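Local coordinates for mandelate racemase/muconate lactonizing protein (Paenibacillus sp., PDB 3V5C) that probably dehydrates galacturonate as a magnesium-dependent member of the enolase superfamily, at residues Ile17-Leu22 against Gly59-Met64; Gly37-Ser42 against His311-Ala316; His166-Val171 against Phe334-Asp339; Trp231-Phe236 against Val281-Ile286; Gly318-Gly323 against Met345-Tyr350. The protein carries 1 engineered substitution. All blocks are in the same frame, centred on the assembly; numbering follows the deposited sequence.

Contact 1: residues Ile17-Leu22 against Gly59-Met64; sequences IEFAKL and GSSIHM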
# COMPACT_ATOMS: atom_id res chain seq x y z
N ILE A 17 19.67 -13.49 -11.84
CA ILE A 17 18.45 -13.24 -11.09
C ILE A 17 18.40 -14.25 -9.95
O ILE A 17 18.54 -15.45 -10.19
CB ILE A 17 17.19 -13.39 -11.97
CG1 ILE A 17 17.18 -12.32 -13.08
CG2 ILE A 17 15.92 -13.27 -11.11
CD1 ILE A 17 16.13 -12.59 -14.17
N GLU A 18 18.24 -13.76 -8.72
CA GLU A 18 18.19 -14.62 -7.55
C GLU A 18 16.93 -14.28 -6.77
O GLU A 18 16.47 -13.14 -6.80
CB GLU A 18 19.41 -14.40 -6.68
CG GLU A 18 20.71 -14.67 -7.41
CD GLU A 18 21.91 -14.11 -6.66
OE1 GLU A 18 22.24 -12.92 -6.86
OE2 GLU A 18 22.50 -14.86 -5.86
N PHE A 19 16.40 -15.27 -6.07
CA PHE A 19 15.12 -15.14 -5.38
C PHE A 19 15.20 -15.72 -3.99
O PHE A 19 15.76 -16.79 -3.78
CB PHE A 19 14.04 -15.87 -6.17
CG PHE A 19 12.68 -15.82 -5.54
CD1 PHE A 19 12.28 -16.81 -4.66
CD2 PHE A 19 11.82 -14.77 -5.80
CE1 PHE A 19 11.01 -16.75 -4.06
CE2 PHE A 19 10.57 -14.70 -5.21
CZ PHE A 19 10.17 -15.69 -4.34
N ALA A 20 14.57 -15.03 -3.04
CA ALA A 20 14.50 -15.53 -1.67
C ALA A 20 13.30 -14.95 -0.96
O ALA A 20 12.81 -13.88 -1.32
CB ALA A 20 15.76 -15.17 -0.92
N LYS A 21 12.84 -15.65 0.07
CA LYS A 21 11.74 -15.16 0.90
C LYS A 21 12.31 -14.70 2.22
O LYS A 21 12.98 -15.48 2.91
CB LYS A 21 10.69 -16.27 1.10
CG LYS A 21 9.59 -15.95 2.11
CD LYS A 21 8.69 -17.16 2.36
CE LYS A 21 8.05 -17.68 1.07
NZ LYS A 21 7.02 -16.74 0.53
N LEU A 22 12.11 -13.42 2.55
CA LEU A 22 12.54 -12.83 3.81
C LEU A 22 11.39 -12.87 4.81
O LEU A 22 10.22 -12.84 4.43
CB LEU A 22 12.97 -11.37 3.59
CG LEU A 22 14.42 -11.11 3.18
CD1 LEU A 22 14.85 -11.98 2.03
CD2 LEU A 22 14.61 -9.62 2.85
N GLY A 59 14.47 -6.00 -4.91
CA GLY A 59 13.09 -5.57 -4.72
C GLY A 59 12.08 -6.69 -4.61
O GLY A 59 12.41 -7.85 -4.81
N SER A 60 10.84 -6.33 -4.28
CA SER A 60 9.71 -7.26 -4.33
C SER A 60 9.69 -8.00 -5.67
O SER A 60 9.99 -7.42 -6.71
CB SER A 60 8.41 -6.49 -4.14
OG SER A 60 7.28 -7.28 -4.48
N SER A 61 9.35 -9.28 -5.63
CA SER A 61 9.17 -10.04 -6.87
C SER A 61 8.07 -11.06 -6.63
O SER A 61 8.15 -11.81 -5.65
CB SER A 61 10.47 -10.74 -7.27
OG SER A 61 10.25 -11.59 -8.38
N ILE A 62 7.06 -11.08 -7.49
CA ILE A 62 6.03 -12.12 -7.42
C ILE A 62 5.84 -12.76 -8.78
O ILE A 62 6.20 -12.18 -9.81
CB ILE A 62 4.70 -11.59 -6.85
CG1 ILE A 62 4.06 -10.58 -7.80
CG2 ILE A 62 4.92 -11.00 -5.44
CD1 ILE A 62 2.58 -10.26 -7.49
N HIS A 63 5.28 -13.97 -8.78
CA HIS A 63 4.95 -14.68 -10.01
C HIS A 63 6.19 -14.98 -10.86
O HIS A 63 6.11 -14.97 -12.08
CB HIS A 63 3.96 -13.87 -10.85
CG HIS A 63 2.61 -13.73 -10.22
ND1 HIS A 63 2.37 -14.03 -8.90
CD2 HIS A 63 1.43 -13.33 -10.74
CE1 HIS A 63 1.09 -13.81 -8.62
NE2 HIS A 63 0.50 -13.39 -9.73
N MET A 64 7.33 -15.19 -10.22
CA MET A 64 8.55 -15.53 -10.96
C MET A 64 9.04 -16.91 -10.58
O MET A 64 9.25 -17.18 -9.40
CB MET A 64 9.66 -14.52 -10.69
CG MET A 64 10.93 -14.79 -11.49
SD MET A 64 12.06 -13.40 -11.52
CE MET A 64 12.55 -13.26 -9.80

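Contact 2: residues Gly37-Ser42 against His311-Ala316; sequences GVHGKS and HCYGNA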
# COMPACT_ATOMS: atom_id res chain seq x y z
N GLY A 37 -10.19 -14.35 9.78
CA GLY A 37 -9.72 -14.41 11.15
C GLY A 37 -8.39 -13.72 11.41
O GLY A 37 -7.92 -12.92 10.61
N VAL A 38 -7.80 -14.04 12.56
CA VAL A 38 -6.58 -13.39 13.03
C VAL A 38 -5.46 -13.42 11.98
O VAL A 38 -5.18 -14.47 11.39
CB VAL A 38 -6.11 -14.02 14.35
CG1 VAL A 38 -4.70 -13.56 14.70
CG2 VAL A 38 -7.09 -13.65 15.49
N HIS A 39 -4.83 -12.27 11.76
CA HIS A 39 -3.77 -12.18 10.77
C HIS A 39 -2.41 -12.48 11.40
O HIS A 39 -1.52 -13.00 10.73
CB HIS A 39 -3.76 -10.78 10.16
CG HIS A 39 -4.89 -10.53 9.22
ND1 HIS A 39 -6.20 -10.42 9.65
CD2 HIS A 39 -4.92 -10.40 7.87
CE1 HIS A 39 -6.98 -10.21 8.60
NE2 HIS A 39 -6.23 -10.20 7.52
N GLY A 40 -2.27 -12.18 12.69
CA GLY A 40 -1.09 -12.54 13.44
C GLY A 40 0.05 -11.54 13.35
O GLY A 40 -0.16 -10.35 13.04
N LYS A 41 1.24 -12.03 13.64
CA LYS A 41 2.42 -11.18 13.77
C LYS A 41 3.44 -11.46 12.68
O LYS A 41 4.24 -10.61 12.35
CB LYS A 41 3.06 -11.43 15.13
CG LYS A 41 3.54 -10.20 15.85
CD LYS A 41 4.18 -10.61 17.17
CE LYS A 41 5.36 -9.73 17.51
NZ LYS A 41 4.92 -8.35 17.82
N SER A 42 3.43 -12.67 12.14
CA SER A 42 4.48 -13.07 11.21
C SER A 42 4.29 -12.41 9.85
O SER A 42 3.17 -12.33 9.35
CB SER A 42 4.54 -14.60 11.11
OG SER A 42 5.54 -15.01 10.19
N HIS A 311 -3.24 0.25 -2.17
CA HIS A 311 -3.34 -0.67 -1.06
C HIS A 311 -1.99 -1.30 -0.75
O HIS A 311 -1.19 -1.63 -1.65
CB HIS A 311 -4.37 -1.76 -1.37
CG HIS A 311 -4.39 -2.88 -0.38
ND1 HIS A 311 -3.55 -3.97 -0.46
CD2 HIS A 311 -5.15 -3.08 0.73
CE1 HIS A 311 -3.80 -4.79 0.54
NE2 HIS A 311 -4.76 -4.27 1.28
N CYS A 312 -1.71 -1.45 0.53
CA CYS A 312 -0.54 -2.21 0.92
C CYS A 312 -0.85 -2.85 2.25
O CYS A 312 -1.04 -2.16 3.25
CB CYS A 312 0.70 -1.33 1.04
SG CYS A 312 2.15 -2.31 1.43
N TYR A 313 -0.90 -4.17 2.25
CA TYR A 313 -1.01 -4.94 3.47
C TYR A 313 -0.56 -6.34 3.15
O TYR A 313 -0.90 -6.88 2.10
CB TYR A 313 -2.42 -4.95 4.05
CG TYR A 313 -2.40 -5.38 5.51
CD1 TYR A 313 -2.11 -4.48 6.52
CD2 TYR A 313 -2.61 -6.71 5.86
CE1 TYR A 313 -2.08 -4.87 7.85
CE2 TYR A 313 -2.56 -7.13 7.20
CZ TYR A 313 -2.30 -6.21 8.18
OH TYR A 313 -2.25 -6.59 9.51
N GLY A 314 0.22 -6.91 4.06
CA GLY A 314 0.77 -8.25 3.85
C GLY A 314 2.14 -8.22 3.21
O GLY A 314 2.78 -9.25 3.08
N ASN A 315 2.59 -7.03 2.84
CA ASN A 315 3.91 -6.92 2.24
C ASN A 315 4.60 -5.62 2.65
O ASN A 315 4.25 -4.52 2.18
CB ASN A 315 3.81 -7.03 0.71
CG ASN A 315 5.15 -7.14 0.05
OD1 ASN A 315 6.14 -6.54 0.49
ND2 ASN A 315 5.21 -7.91 -1.04
N ALA A 316 5.55 -5.74 3.57
CA ALA A 316 6.21 -4.57 4.12
C ALA A 316 6.89 -3.75 3.04
O ALA A 316 6.92 -2.52 3.11
CB ALA A 316 7.22 -4.96 5.20

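Contact 3: residues His166-Val171 against Phe334-Asp339; sequences HFKIKV and FVEYDD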
# COMPACT_ATOMS: atom_id res chain seq x y z
N HIS A 166 -2.92 9.75 11.56
CA HIS A 166 -4.11 9.36 10.80
C HIS A 166 -4.29 7.87 10.91
O HIS A 166 -3.29 7.13 10.93
CB HIS A 166 -3.90 9.75 9.34
CG HIS A 166 -3.40 11.15 9.19
ND1 HIS A 166 -4.11 12.24 9.63
CD2 HIS A 166 -2.23 11.63 8.70
CE1 HIS A 166 -3.42 13.34 9.41
NE2 HIS A 166 -2.28 13.00 8.83
N PHE A 167 -5.54 7.43 10.95
CA PHE A 167 -5.82 6.05 11.34
C PHE A 167 -6.92 5.41 10.51
O PHE A 167 -7.96 6.02 10.30
CB PHE A 167 -6.20 5.99 12.82
CG PHE A 167 -5.13 6.53 13.74
CD1 PHE A 167 -5.10 7.88 14.08
CD2 PHE A 167 -4.14 5.68 14.23
CE1 PHE A 167 -4.08 8.39 14.92
CE2 PHE A 167 -3.13 6.18 15.07
CZ PHE A 167 -3.10 7.53 15.41
N LYS A 168 -6.69 4.18 10.08
CA LYS A 168 -7.73 3.42 9.40
C LYS A 168 -8.20 2.32 10.32
O LYS A 168 -7.43 1.48 10.77
CB LYS A 168 -7.25 2.82 8.07
CG LYS A 168 -8.42 2.20 7.29
CD LYS A 168 -8.07 1.96 5.82
CE LYS A 168 -7.25 0.68 5.65
NZ LYS A 168 -6.94 0.46 4.17
N ILE A 169 -9.50 2.35 10.60
CA ILE A 169 -10.10 1.48 11.57
C ILE A 169 -10.90 0.39 10.87
O ILE A 169 -11.75 0.69 10.04
CB ILE A 169 -11.05 2.30 12.47
CG1 ILE A 169 -10.27 3.44 13.13
CG2 ILE A 169 -11.69 1.37 13.51
CD1 ILE A 169 -11.16 4.59 13.60
N LYS A 170 -10.60 -0.87 11.17
CA LYS A 170 -11.40 -1.95 10.64
C LYS A 170 -12.78 -1.92 11.28
O LYS A 170 -12.90 -1.78 12.50
CB LYS A 170 -10.73 -3.30 10.86
CG LYS A 170 -9.43 -3.49 10.08
CD LYS A 170 -9.75 -3.71 8.60
CE LYS A 170 -8.50 -3.99 7.79
NZ LYS A 170 -7.94 -2.72 7.28
N VAL A 171 -13.82 -2.03 10.45
CA VAL A 171 -15.18 -2.18 10.95
C VAL A 171 -15.83 -3.38 10.23
O VAL A 171 -15.18 -4.06 9.44
CB VAL A 171 -16.00 -0.88 10.80
CG1 VAL A 171 -15.34 0.26 11.56
CG2 VAL A 171 -16.16 -0.51 9.30
N PHE A 334 -2.20 8.77 0.57
CA PHE A 334 -1.47 8.30 1.74
C PHE A 334 -0.68 7.04 1.42
O PHE A 334 -1.10 6.23 0.60
CB PHE A 334 -2.43 7.84 2.84
CG PHE A 334 -3.19 8.93 3.52
CD1 PHE A 334 -2.61 9.65 4.56
CD2 PHE A 334 -4.52 9.15 3.21
CE1 PHE A 334 -3.32 10.63 5.21
CE2 PHE A 334 -5.23 10.14 3.86
CZ PHE A 334 -4.63 10.87 4.87
N VAL A 335 0.44 6.87 2.12
CA VAL A 335 1.08 5.57 2.25
C VAL A 335 0.34 4.77 3.35
O VAL A 335 0.17 5.25 4.47
CB VAL A 335 2.56 5.76 2.62
CG1 VAL A 335 3.21 4.42 2.98
CG2 VAL A 335 3.31 6.41 1.47
N GLU A 336 -0.10 3.55 3.02
CA GLU A 336 -0.74 2.67 4.01
C GLU A 336 0.36 1.99 4.84
O GLU A 336 1.09 1.14 4.34
CB GLU A 336 -1.62 1.63 3.29
CG GLU A 336 -2.32 0.69 4.24
CD GLU A 336 -3.44 -0.11 3.62
OE1 GLU A 336 -3.57 -0.15 2.38
OE2 GLU A 336 -4.21 -0.73 4.40
N TYR A 337 0.47 2.38 6.12
CA TYR A 337 1.62 2.00 6.95
C TYR A 337 1.31 0.94 8.01
O TYR A 337 0.39 1.11 8.82
CB TYR A 337 2.23 3.23 7.64
CG TYR A 337 3.54 2.93 8.29
CD1 TYR A 337 3.61 2.56 9.63
CD2 TYR A 337 4.73 2.99 7.57
CE1 TYR A 337 4.81 2.27 10.24
CE2 TYR A 337 5.95 2.71 8.17
CZ TYR A 337 5.98 2.35 9.51
OH TYR A 337 7.18 2.06 10.12
N ASP A 338 2.10 -0.14 7.98
CA ASP A 338 2.11 -1.20 8.99
C ASP A 338 3.55 -1.24 9.52
O ASP A 338 4.50 -1.26 8.75
CB ASP A 338 1.75 -2.53 8.31
CG ASP A 338 1.23 -3.59 9.27
OD1 ASP A 338 0.89 -3.27 10.43
OD2 ASP A 338 1.14 -4.76 8.82
N ASP A 339 3.71 -1.24 10.85
CA ASP A 339 5.04 -1.21 11.45
C ASP A 339 5.64 -2.62 11.48
O ASP A 339 5.26 -3.45 12.29
CB ASP A 339 4.96 -0.66 12.87
CG ASP A 339 6.32 -0.44 13.50
OD1 ASP A 339 7.35 -0.89 12.95
OD2 ASP A 339 6.37 0.19 14.58
O HOH W 1 -5.21 -3.08 6.71

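Contact 4: residues Trp231-Phe236 against Val281-Ile286; sequences WLEAAF and VLQYDI. Engineered in segment 231-236: A234 (natural residue Glu).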
# COMPACT_ATOMS: atom_id res chain seq x y z
N TRP A 231 -12.55 8.89 4.79
CA TRP A 231 -13.15 8.01 3.79
C TRP A 231 -13.72 6.71 4.34
O TRP A 231 -13.39 6.29 5.47
CB TRP A 231 -12.18 7.74 2.64
CG TRP A 231 -11.08 6.70 2.80
CD1 TRP A 231 -11.19 5.42 3.29
CD2 TRP A 231 -9.73 6.84 2.34
NE1 TRP A 231 -9.97 4.78 3.19
CE2 TRP A 231 -9.07 5.63 2.61
CE3 TRP A 231 -9.01 7.89 1.76
CZ2 TRP A 231 -7.70 5.44 2.33
CZ3 TRP A 231 -7.65 7.69 1.46
CH2 TRP A 231 -7.02 6.48 1.74
N LEU A 232 -14.60 6.15 3.53
CA LEU A 232 -15.21 4.85 3.75
C LEU A 232 -14.71 3.89 2.68
O LEU A 232 -14.99 4.08 1.49
CB LEU A 232 -16.72 4.98 3.63
CG LEU A 232 -17.53 3.69 3.50
CD1 LEU A 232 -17.50 2.92 4.80
CD2 LEU A 232 -18.97 3.99 3.11
N GLU A 233 -14.02 2.85 3.12
CA GLU A 233 -13.38 1.89 2.22
C GLU A 233 -14.10 0.54 2.28
O GLU A 233 -14.42 0.02 3.36
CB GLU A 233 -11.91 1.76 2.63
CG GLU A 233 -11.15 0.54 2.20
CD GLU A 233 -9.65 0.71 2.44
OE1 GLU A 233 -9.26 1.81 2.84
OE2 GLU A 233 -8.90 -0.25 2.20
N ALA A 234 -14.35 -0.02 1.09
CA ALA A 234 -14.86 -1.38 1.01
C ALA A 234 -16.09 -1.62 1.88
O ALA A 234 -16.15 -2.59 2.61
CB ALA A 234 -13.76 -2.38 1.34
N ALA A 235 -17.08 -0.73 1.79
CA ALA A 235 -18.32 -0.91 2.55
C ALA A 235 -18.99 -2.24 2.20
O ALA A 235 -19.45 -2.99 3.08
CB ALA A 235 -19.26 0.25 2.32
N PHE A 236 -18.99 -2.52 0.90
CA PHE A 236 -19.57 -3.73 0.32
C PHE A 236 -18.93 -3.83 -1.05
O PHE A 236 -18.38 -2.86 -1.55
CB PHE A 236 -21.10 -3.60 0.20
CG PHE A 236 -21.55 -2.21 -0.20
CD1 PHE A 236 -22.04 -1.31 0.74
CD2 PHE A 236 -21.45 -1.80 -1.53
CE1 PHE A 236 -22.44 -0.01 0.37
CE2 PHE A 236 -21.84 -0.52 -1.91
CZ PHE A 236 -22.34 0.38 -0.97
N VAL A 281 -11.64 7.43 -4.46
CA VAL A 281 -10.28 7.04 -4.15
C VAL A 281 -10.10 5.60 -4.61
O VAL A 281 -10.89 4.73 -4.25
CB VAL A 281 -10.04 7.07 -2.62
CG1 VAL A 281 -8.64 6.59 -2.29
CG2 VAL A 281 -10.27 8.47 -2.06
N LEU A 282 -9.08 5.37 -5.42
CA LEU A 282 -8.83 4.04 -5.98
C LEU A 282 -7.66 3.37 -5.27
O LEU A 282 -6.62 3.99 -5.03
CB LEU A 282 -8.54 4.13 -7.48
CG LEU A 282 -9.73 4.37 -8.41
CD1 LEU A 282 -10.81 3.30 -8.21
CD2 LEU A 282 -10.31 5.77 -8.22
N GLN A 283 -7.82 2.08 -4.98
CA GLN A 283 -6.90 1.43 -4.05
C GLN A 283 -6.31 0.13 -4.56
O GLN A 283 -6.05 -0.77 -3.77
CB GLN A 283 -7.62 1.19 -2.71
CG GLN A 283 -8.20 2.47 -2.11
CD GLN A 283 -8.90 2.20 -0.79
OE1 GLN A 283 -9.88 1.46 -0.74
NE2 GLN A 283 -8.39 2.79 0.28
N TYR A 284 -6.05 0.05 -5.86
CA TYR A 284 -5.28 -1.07 -6.39
C TYR A 284 -3.98 -1.24 -5.63
O TYR A 284 -3.35 -0.28 -5.19
CB TYR A 284 -5.03 -0.91 -7.90
CG TYR A 284 -6.32 -0.75 -8.64
CD1 TYR A 284 -7.03 -1.86 -9.06
CD2 TYR A 284 -6.87 0.51 -8.87
CE1 TYR A 284 -8.25 -1.73 -9.72
CE2 TYR A 284 -8.09 0.66 -9.52
CZ TYR A 284 -8.77 -0.46 -9.94
OH TYR A 284 -9.97 -0.30 -10.60
N ASP A 285 -3.59 -2.49 -5.45
CA ASP A 285 -2.45 -2.84 -4.60
C ASP A 285 -1.11 -2.46 -5.25
O ASP A 285 -0.94 -2.52 -6.48
CB ASP A 285 -2.52 -4.34 -4.28
CG ASP A 285 -1.40 -4.83 -3.38
OD1 ASP A 285 -1.57 -4.78 -2.14
OD2 ASP A 285 -0.39 -5.36 -3.90
N ILE A 286 -0.16 -2.05 -4.41
CA ILE A 286 1.15 -1.55 -4.81
C ILE A 286 2.07 -2.64 -5.39
O ILE A 286 3.04 -2.33 -6.10
CB ILE A 286 1.82 -0.82 -3.63
CG1 ILE A 286 3.10 -0.11 -4.06
CG2 ILE A 286 2.12 -1.80 -2.49
CD1 ILE A 286 2.89 0.97 -5.10

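Contact 5: residues Gly318-Gly323 against Met345-Tyr350; sequences GIYASG and MDVSGY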
# COMPACT_ATOMS: atom_id res chain seq x y z
N GLY A 318 6.01 -2.97 0.14
CA GLY A 318 5.10 -2.07 -0.55
C GLY A 318 4.94 -0.71 0.09
O GLY A 318 4.56 0.25 -0.58
N ILE A 319 5.19 -0.62 1.40
CA ILE A 319 5.13 0.66 2.08
C ILE A 319 6.11 1.66 1.46
O ILE A 319 5.74 2.81 1.16
CB ILE A 319 5.46 0.46 3.56
CG1 ILE A 319 4.39 -0.44 4.19
CG2 ILE A 319 5.57 1.82 4.28
CD1 ILE A 319 4.77 -0.86 5.63
N TYR A 320 7.35 1.21 1.28
CA TYR A 320 8.44 2.06 0.82
C TYR A 320 8.25 2.38 -0.66
O TYR A 320 8.43 3.52 -1.09
CB TYR A 320 9.79 1.39 1.17
CG TYR A 320 9.72 0.95 2.62
CD1 TYR A 320 9.81 1.89 3.64
CD2 TYR A 320 9.45 -0.37 2.96
CE1 TYR A 320 9.66 1.52 4.97
CE2 TYR A 320 9.32 -0.75 4.29
CZ TYR A 320 9.43 0.20 5.29
OH TYR A 320 9.28 -0.16 6.63
N ALA A 321 7.81 1.38 -1.42
CA ALA A 321 7.44 1.57 -2.82
C ALA A 321 6.38 2.65 -2.98
O ALA A 321 6.50 3.55 -3.81
CB ALA A 321 6.95 0.26 -3.40
N SER A 322 5.33 2.57 -2.17
CA SER A 322 4.27 3.58 -2.18
C SER A 322 4.81 4.98 -1.97
O SER A 322 4.40 5.93 -2.64
CB SER A 322 3.25 3.28 -1.08
OG SER A 322 2.62 2.03 -1.28
N GLY A 323 5.71 5.13 -1.01
CA GLY A 323 6.33 6.42 -0.77
C GLY A 323 6.98 7.01 -2.02
O GLY A 323 6.77 8.18 -2.34
N MET A 345 16.33 -6.61 5.91
CA MET A 345 15.81 -5.51 5.11
C MET A 345 15.83 -4.22 5.92
O MET A 345 14.89 -3.90 6.65
CB MET A 345 14.39 -5.84 4.61
CG MET A 345 13.81 -4.81 3.61
SD MET A 345 12.22 -5.33 2.92
CE MET A 345 11.08 -4.42 3.95
N ASP A 346 16.94 -3.48 5.81
CA ASP A 346 17.15 -2.28 6.62
C ASP A 346 16.43 -1.07 6.02
O ASP A 346 16.84 -0.54 4.98
CB ASP A 346 18.66 -2.01 6.71
CG ASP A 346 19.02 -0.79 7.55
OD1 ASP A 346 18.13 -0.04 7.97
OD2 ASP A 346 20.23 -0.58 7.76
N VAL A 347 15.36 -0.66 6.69
CA VAL A 347 14.54 0.47 6.25
C VAL A 347 14.76 1.70 7.13
O VAL A 347 13.98 2.64 7.09
CB VAL A 347 13.05 0.09 6.24
CG1 VAL A 347 12.81 -1.08 5.30
CG2 VAL A 347 12.58 -0.26 7.66
N SER A 348 15.87 1.72 7.87
CA SER A 348 16.12 2.79 8.84
C SER A 348 16.33 4.17 8.20
O SER A 348 16.30 5.20 8.89
CB SER A 348 17.31 2.43 9.72
OG SER A 348 18.51 2.44 8.97
N GLY A 349 16.55 4.20 6.89
CA GLY A 349 16.62 5.47 6.19
C GLY A 349 15.28 6.21 6.18
O GLY A 349 15.23 7.42 5.98
N TYR A 350 14.19 5.48 6.39
CA TYR A 350 12.86 6.07 6.46
C TYR A 350 12.51 6.38 7.91
O TYR A 350 12.89 5.65 8.82
CB TYR A 350 11.81 5.08 5.94
CG TYR A 350 11.87 4.82 4.45
CD1 TYR A 350 12.84 3.97 3.89
CD2 TYR A 350 10.92 5.37 3.59
CE1 TYR A 350 12.87 3.71 2.53
CE2 TYR A 350 10.96 5.12 2.23
CZ TYR A 350 11.93 4.29 1.70
OH TYR A 350 11.95 4.05 0.34

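Contact 1: residues Ile17-Leu22 against Gly59-Met64
With M64 CG anti to the backbone N (chi1 -178°) and the chain bent only at its last torsion (chi3 65°), the methyl CE of M64 swings across to I17, whose CG2 branch, also anti to its own N, comes out to meet it at 3.6 Å from CE. The sulfur follows close behind, M64 SD lying 3.9 Å from I17 CG2, so the thioether end rests against one methyl branch of the isoleucine. Two residues along the strand, F19 sends its ring in the same general direction. M64 CE approaches that ring obliquely, 4.3 Å from F19 CD2, while the backbone carbonyl of S61 lies at the ring edge, close to its plane, with S61 O 3.8 Å from F19 CE2. No hydrogen bond crosses here; S61 OG is held by the carbonyl of Q94. Strand 42-52 runs between the two segments in the sheet, and A48 touches both S61 and M64. This is apolar packing over one face of the antiparallel sheet in the N-terminal capping domain of an enolase-superfamily protein.

Contact 2: residues Gly37-Ser42 against His311-Ala316
Y313 leaves the loop 311-316 with CB directed toward H39, and CG stands roughly anti to the backbone N (chi1 -162°), which carries the ring out to the loop 37-42. Along one side of that ring, CE1 runs past D338; along the other, CE2 makes the closest approach to H39, 4.1 Å from its CD2. The Y313 side chain also touches R26 and A30 of strand 14-30. As rings, the two form an offset edge-to-face pair: the edge of Y313 is turned toward the imidazole face of H39, with planes at 86° and centroids 6.0 Å apart. A hydrogen bond between H39 ND1 and the carbonyl of G31 helps to fix the rotation of the imidazole. Y136 adds a third ring, meeting H39 edge to face and also touching Y313. The backbones of H39 and G40 share A30 as their partner, which makes a classic beta bulge. The contact thus joins a bulged loop of the N-terminal capping domain to the loop after barrel strand 307-308, an interdomain aromatic contact in the enolase fold.

Contact 3: residues His166-Val171 against Phe334-Asp339
Strands 167-170 and 335-337 flank strand 126-135 and run parallel to it, so K168 and E336 lie opposite each other across it with their CA atoms 8.9 Å apart. The extended E336 chain brings its carboxylate over, and the lysine, bent at chi3 (80°), sets K168 NZ 3.0 Å from E336 OE2, a salt bridge that meets the oxygen from above the carboxylate plane, 60° out of it. T133 also bonds E336 OE2, C312 N bonds OE1, and K168 NZ has further partners in E233 and Y131. A water accepts from K170 NZ at 2.8 Å and makes a weak bond to E336 OE2. A glutamine in place of E336 would probably leave the buried ammonium of K168 short of one countercharge. Nearer the start of both segments, H166 CD2 comes to the ring edge of F334, 3.8 Å from CE1. The two rings are oblique, their planes at 58°. The K168-E336 pair lies inside the TIM-like barrel, consistent with the polar barrel interior of enolase-superfamily enzymes.

Contact 4: residues Trp231-Phe236 against Val281-Ile286
E233 OE1 takes two hydrogen bonds, one from Q283 NE2 at 2.9 Å and the other from W231 NE1 at 3.1 Å, inside the TIM-like barrel of the enolase fold. Strands 231-233 and 281-282 lie on either side of strand 258-261, and the side chains meet across it. The two donors use different sides of the oxygen. The indole N-H reaches its anti lone pair, away from OE2, whereas the glutamine comes from above the carboxylate plane on a fairly straight bond (160° at the hydrogen). With E233 OE1 in the amide plane of Q283 while the donor comes from above the carboxylate, the two planes stand 71° apart. K168, on OE2, probably offsets the carboxylate charge, though D207 is a close like charge. The two bonds on OE1 together with the lysine on OE2 probably restrict rotation of the carboxylate. A234, just past strand 231-233, is an engineered alanine where the natural chain has glutamate. The side chain of Q283 is about 7 Å from the bound magnesium ion, whose site includes E238 and D261. W231 has CG between its backbone N and carbonyl carbon (chi1 80°), which turns the indole toward segment 281-286. V281 CG1 sits over one face of it toward the rim, 4.0 Å from W231 CZ3, and Q283 NE2 approaches obliquely, 3.4 Å from W231 CZ2.

Contact 5: residues Gly318-Gly323 against Met345-Tyr350
An edge-to-face tyrosine pair packs helix 317-325 of the enolase C-terminal barrel domain against the type I beta turn V347-Y350. Y320 points its ring edge at the face of Y350: CD1 of Y320 stands over the centre of the Y350 ring, 3.7 Å from its CG, with planes at 63° and centroids 4.7 Å apart. The root of the side chain joins in, Y320 CB lying 3.5 Å from Y350 OH, a hydroxyl that bonds the carbonyl of F365. V347 covers one face of the Y320 ring; its CG1 makes a CH-pi contact 3.9 Å from the centroid, offset toward the rim, while V347 CG2 reaches Y320 OH at 3.5 Å. I319 CB lies over the opposite face, so the phenol is sandwiched between two aliphatic groups. M345 CE adds an oblique touch on Y320 CE2 at 4.1 Å. Replacing Y320 with an alanine would probably open a gap between the helix and the turn, where V347 and Y350 now pack on the ring. An Asx turn at D346 leads into the beta turn: D346 OD1 accepts from S348 N, at 2.9 Å, and from S348 OG. Around the contact, I319 rests on strand 335-337 and I357, Y350 leans on strand 356-359, and D346 pairs through its backbone with V368 of strand 368-369.

From the N terminus, strand 14-30 carries the first half of contact 1, and the loop after it supplies residues 37-42 of contact 2 before 59-64 closes contact 1; the two therefore cross. Contact 2 closes only at 311-316, binding the capping domain to the barrel, and contact 4 nests within that long loop. Contact 3 opens at 166-171 and closes at 334-339, crossing contact 2 and enclosing contact 4, which it touches inside the barrel. Contact 5 opens on helix 317-325 inside the span of contact 3 and closes beyond it, so these two cross as well. L22 against M345 brings contact 5 back to the N-terminal sheet of contact 1.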